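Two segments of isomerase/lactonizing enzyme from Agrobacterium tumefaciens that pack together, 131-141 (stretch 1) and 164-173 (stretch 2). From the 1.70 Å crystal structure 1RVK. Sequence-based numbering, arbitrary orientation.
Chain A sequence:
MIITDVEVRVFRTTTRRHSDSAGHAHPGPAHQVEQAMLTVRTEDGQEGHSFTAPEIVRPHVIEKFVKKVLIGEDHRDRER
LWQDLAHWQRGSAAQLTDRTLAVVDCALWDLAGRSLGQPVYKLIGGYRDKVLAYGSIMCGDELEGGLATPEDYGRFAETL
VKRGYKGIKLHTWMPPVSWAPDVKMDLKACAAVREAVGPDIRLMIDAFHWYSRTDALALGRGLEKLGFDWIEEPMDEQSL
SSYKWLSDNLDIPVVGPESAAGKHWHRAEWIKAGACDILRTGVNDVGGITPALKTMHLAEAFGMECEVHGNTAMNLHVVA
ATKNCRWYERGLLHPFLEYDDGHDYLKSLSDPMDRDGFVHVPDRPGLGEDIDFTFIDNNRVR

Stretch 1, residues 131-141: VLAYGSIMCGD
Stretch 2 164-173: GYKGIKLHTW

Residues 131-137 form an extended strand that runs beside the strand that begins at Gly-167 in the same direction, the two axes inclined at 27° and 4.4 Å apart at closest approach. Register is set by pairing Gly-135 with Ile-168 and Ser-136 with Lys-169, each pair with CA atoms 4.8 Å apart. The ladder is parallel: Gly-135 N donates to Gly-167 O at 3.0 Å, Lys-169 N donates to Gly-135 O at 3.0 Å, and Ile-137 N donates to Lys-169 O at 2.9 Å, all close to linear. Phi/psi is -83/113 at Gly-135, -93/107 at Ser-136, -142/132 at Ile-168 and -118/130 at Lys-169.

Before the ladder, Gly-164 (125/-9) closes a helix in a Schellman motif, and Lys-166 (-95/-8) interrupts the extended path. There a water fills the gap between backbones, donating to Ala-133 O at 2.7 Å and accepting from Lys-166 N at 2.8 Å. Beyond the ladder, stretch 1 continues as a loop of extended residues, Met-138 (-57/160), Cys-139 (-57/155) and Gly-140 (-65/160), with a weak bond from Gly-140 N to Thr-172 O at 3.2 Å.

Two glycines make room for aromatic rings. Tyr-165 (chi1 m, -72°; chi2 -76°) lays a ring face over Gly-135, whose CA lies 3.8 Å from the ring centroid; a CB there would be tight against Tyr-165 CG. Trp-173 (m, chi2 -87°) repeats the device over Gly-140, CA to the centroid of the five-membered ring 3.9 Å. An ideal CB on Gly-140 would lie 2.3 Å from Trp-173 CD1, a clash, so with the indole in this place the position has no room for a side chain. The indole edge also gives a weak bond, Trp-173 NE1 to Asp-141 O at 3.3 Å.

On the sheet face of Tyr-134, Ser-136 and Lys-169, the long side chain of Lys-169 extends mainly across the neighbouring strand, while Tyr-134 leans forward along its own strand to meet it. Lys-169 (t, t, p, t) bends at chi3 and its NZ donates to Tyr-134 OH at 2.9 Å; Tyr-134 is p, with chi2 78°. Ser-136 (t, -155°) places OG 3.2 Å from His-171 CE1, at the imidazole edge. His-171 (m, -80°; chi2 86°) points toward stretch 1, and its ND1 donates to Ile-137 O at 2.7 Å, a side-chain bond to backbone at the end of the strand.

Apolar packing centres on Ile-137 (m, t), whose CD1 lies 3.7 Å from Ile-168 CG2 and 3.3 Å from Leu-170 CD2; Ile-168 and Leu-170 are also m, t. Near the start of the contact, Leu-132 CD2 (m, t) meets Lys-166 CD at 3.5 Å, using the lysine's aliphatic stem.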

# COMPACT_ATOMS: atom_id res chain seq x y z
N VAL A 131 -7.14 -14.47 1.56
CA VAL A 131 -7.98 -13.33 1.84
C VAL A 131 -8.50 -12.71 0.55
O VAL A 131 -7.80 -12.70 -0.47
CB VAL A 131 -7.21 -12.25 2.63
CG1 VAL A 131 -6.03 -11.74 1.82
CG2 VAL A 131 -8.14 -11.10 3.00
N LEU A 132 -9.72 -12.19 0.61
CA LEU A 132 -10.32 -11.55 -0.55
C LEU A 132 -9.52 -10.31 -0.89
O LEU A 132 -9.02 -9.61 -0.01
CB LEU A 132 -11.76 -11.13 -0.25
CG LEU A 132 -12.82 -12.23 -0.09
CD1 LEU A 132 -14.13 -11.59 0.35
CD2 LEU A 132 -13.01 -12.97 -1.41
N ALA A 133 -9.39 -10.03 -2.18
CA ALA A 133 -8.67 -8.86 -2.64
C ALA A 133 -9.58 -8.04 -3.54
O ALA A 133 -10.45 -8.60 -4.21
CB ALA A 133 -7.42 -9.27 -3.41
N TYR A 134 -9.42 -6.72 -3.53
CA TYR A 134 -10.22 -5.90 -4.42
C TYR A 134 -9.27 -5.42 -5.51
O TYR A 134 -8.07 -5.26 -5.26
CB TYR A 134 -10.89 -4.72 -3.69
CG TYR A 134 -10.00 -3.66 -3.04
CD1 TYR A 134 -9.37 -2.67 -3.79
CD2 TYR A 134 -9.86 -3.62 -1.66
CE1 TYR A 134 -8.63 -1.65 -3.17
CE2 TYR A 134 -9.13 -2.62 -1.03
CZ TYR A 134 -8.52 -1.64 -1.78
OH TYR A 134 -7.82 -0.64 -1.14
N GLY A 135 -9.79 -5.24 -6.71
CA GLY A 135 -8.96 -4.77 -7.81
C GLY A 135 -8.89 -3.27 -7.69
O GLY A 135 -9.89 -2.58 -7.87
N SER A 136 -7.69 -2.75 -7.39
CA SER A 136 -7.48 -1.32 -7.22
C SER A 136 -7.03 -0.72 -8.55
O SER A 136 -5.90 -0.92 -8.99
CB SER A 136 -6.42 -1.10 -6.14
OG SER A 136 -6.56 0.17 -5.53
N ILE A 137 -7.93 0.03 -9.19
CA ILE A 137 -7.67 0.64 -10.49
C ILE A 137 -6.83 1.91 -10.44
O ILE A 137 -7.06 2.80 -9.62
CB ILE A 137 -8.99 0.96 -11.21
CG1 ILE A 137 -9.85 -0.31 -11.30
CG2 ILE A 137 -8.71 1.49 -12.61
CD1 ILE A 137 -11.24 -0.07 -11.86
N MSE A 138 -5.85 2.01 -11.34
CA MSE A 138 -4.98 3.18 -11.43
C MSE A 138 -5.76 4.48 -11.63
O MSE A 138 -6.90 4.46 -12.09
CB MSE A 138 -4.00 3.06 -12.60
CG MSE A 138 -2.87 2.06 -12.42
SE MSE A 138 -1.53 2.29 -13.81
CE MSE A 138 -0.11 1.27 -13.01
N CYS A 139 -5.12 5.59 -11.30
CA CYS A 139 -5.72 6.91 -11.48
C CYS A 139 -6.09 7.06 -12.95
O CYS A 139 -5.50 6.42 -13.82
CB CYS A 139 -4.72 8.01 -11.11
SG CYS A 139 -4.31 8.09 -9.36
N GLY A 140 -7.07 7.91 -13.22
CA GLY A 140 -7.50 8.12 -14.60
C GLY A 140 -6.43 8.75 -15.48
O GLY A 140 -5.48 9.37 -14.99
N ASP A 141 -6.59 8.59 -16.78
CA ASP A 141 -5.64 9.16 -17.73
C ASP A 141 -6.36 9.74 -18.94
O ASP A 141 -7.57 10.00 -18.90
CB ASP A 141 -4.63 8.09 -18.19
CG ASP A 141 -5.31 6.80 -18.65
OD1 ASP A 141 -6.22 6.88 -19.50
OD2 ASP A 141 -4.90 5.72 -18.19
N GLY A 164 -12.37 -12.50 -11.27
CA GLY A 164 -12.69 -13.07 -9.97
C GLY A 164 -12.77 -12.08 -8.82
O GLY A 164 -13.19 -12.46 -7.73
N TYR A 165 -12.37 -10.84 -9.05
CA TYR A 165 -12.42 -9.82 -7.99
C TYR A 165 -13.85 -9.63 -7.49
O TYR A 165 -14.77 -9.46 -8.29
CB TYR A 165 -11.89 -8.49 -8.52
CG TYR A 165 -10.39 -8.45 -8.74
CD1 TYR A 165 -9.52 -8.35 -7.66
CD2 TYR A 165 -9.85 -8.52 -10.03
CE1 TYR A 165 -8.14 -8.30 -7.85
CE2 TYR A 165 -8.47 -8.48 -10.23
CZ TYR A 165 -7.62 -8.37 -9.14
OH TYR A 165 -6.26 -8.32 -9.32
N LYS A 166 -14.03 -9.66 -6.17
CA LYS A 166 -15.35 -9.48 -5.57
C LYS A 166 -15.55 -8.02 -5.16
O LYS A 166 -16.65 -7.61 -4.77
CB LYS A 166 -15.51 -10.38 -4.35
CG LYS A 166 -15.70 -11.86 -4.68
CD LYS A 166 -15.85 -12.68 -3.40
CE LYS A 166 -16.46 -14.05 -3.66
NZ LYS A 166 -15.67 -14.88 -4.61
N GLY A 167 -14.48 -7.24 -5.26
CA GLY A 167 -14.54 -5.82 -4.92
C GLY A 167 -13.69 -5.06 -5.92
O GLY A 167 -12.74 -5.60 -6.46
N ILE A 168 -14.04 -3.80 -6.16
CA ILE A 168 -13.30 -2.96 -7.10
C ILE A 168 -13.22 -1.53 -6.59
O ILE A 168 -14.23 -0.97 -6.17
CB ILE A 168 -14.01 -2.91 -8.48
CG1 ILE A 168 -14.08 -4.32 -9.07
CG2 ILE A 168 -13.27 -1.97 -9.43
CD1 ILE A 168 -14.95 -4.42 -10.31
N LYS A 169 -12.02 -0.95 -6.61
CA LYS A 169 -11.87 0.43 -6.16
C LYS A 169 -11.38 1.31 -7.30
O LYS A 169 -10.40 0.98 -7.97
CB LYS A 169 -10.89 0.55 -4.99
CG LYS A 169 -10.87 1.96 -4.39
CD LYS A 169 -10.05 2.06 -3.11
CE LYS A 169 -8.56 2.11 -3.39
NZ LYS A 169 -7.77 2.09 -2.12
N LEU A 170 -12.06 2.42 -7.52
CA LEU A 170 -11.64 3.33 -8.58
C LEU A 170 -10.80 4.46 -8.02
O LEU A 170 -11.09 4.99 -6.95
CB LEU A 170 -12.84 3.98 -9.27
CG LEU A 170 -13.96 3.20 -9.95
CD1 LEU A 170 -14.85 4.21 -10.68
CD2 LEU A 170 -13.40 2.20 -10.94
N HIS A 171 -9.73 4.81 -8.74
CA HIS A 171 -8.92 5.97 -8.40
C HIS A 171 -9.32 6.79 -9.63
O HIS A 171 -9.09 6.35 -10.76
CB HIS A 171 -7.41 5.69 -8.45
CG HIS A 171 -6.88 4.99 -7.23
ND1 HIS A 171 -6.90 3.62 -7.09
CD2 HIS A 171 -6.32 5.48 -6.10
CE1 HIS A 171 -6.37 3.29 -5.93
NE2 HIS A 171 -6.00 4.40 -5.31
N THR A 172 -9.93 7.95 -9.43
CA THR A 172 -10.36 8.75 -10.58
C THR A 172 -9.32 9.74 -11.09
O THR A 172 -8.15 9.67 -10.73
CB THR A 172 -11.71 9.43 -10.28
OG1 THR A 172 -11.72 9.93 -8.94
CG2 THR A 172 -12.84 8.42 -10.44
N TRP A 173 -9.75 10.67 -11.95
CA TRP A 173 -8.84 11.64 -12.56
C TRP A 173 -8.26 12.71 -11.65
O TRP A 173 -8.98 13.35 -10.87
CB TRP A 173 -9.53 12.31 -13.75
CG TRP A 173 -9.95 11.35 -14.81
CD1 TRP A 173 -9.19 10.89 -15.86
CD2 TRP A 173 -11.23 10.71 -14.93
NE1 TRP A 173 -9.93 10.02 -16.63
CE2 TRP A 173 -11.18 9.89 -16.08
CE3 TRP A 173 -12.41 10.76 -14.18
CZ2 TRP A 173 -12.27 9.11 -16.50
CZ3 TRP A 173 -13.50 9.99 -14.60
CH2 TRP A 173 -13.42 9.18 -15.75
O HOH W 1 -12.21 -10.61 -4.23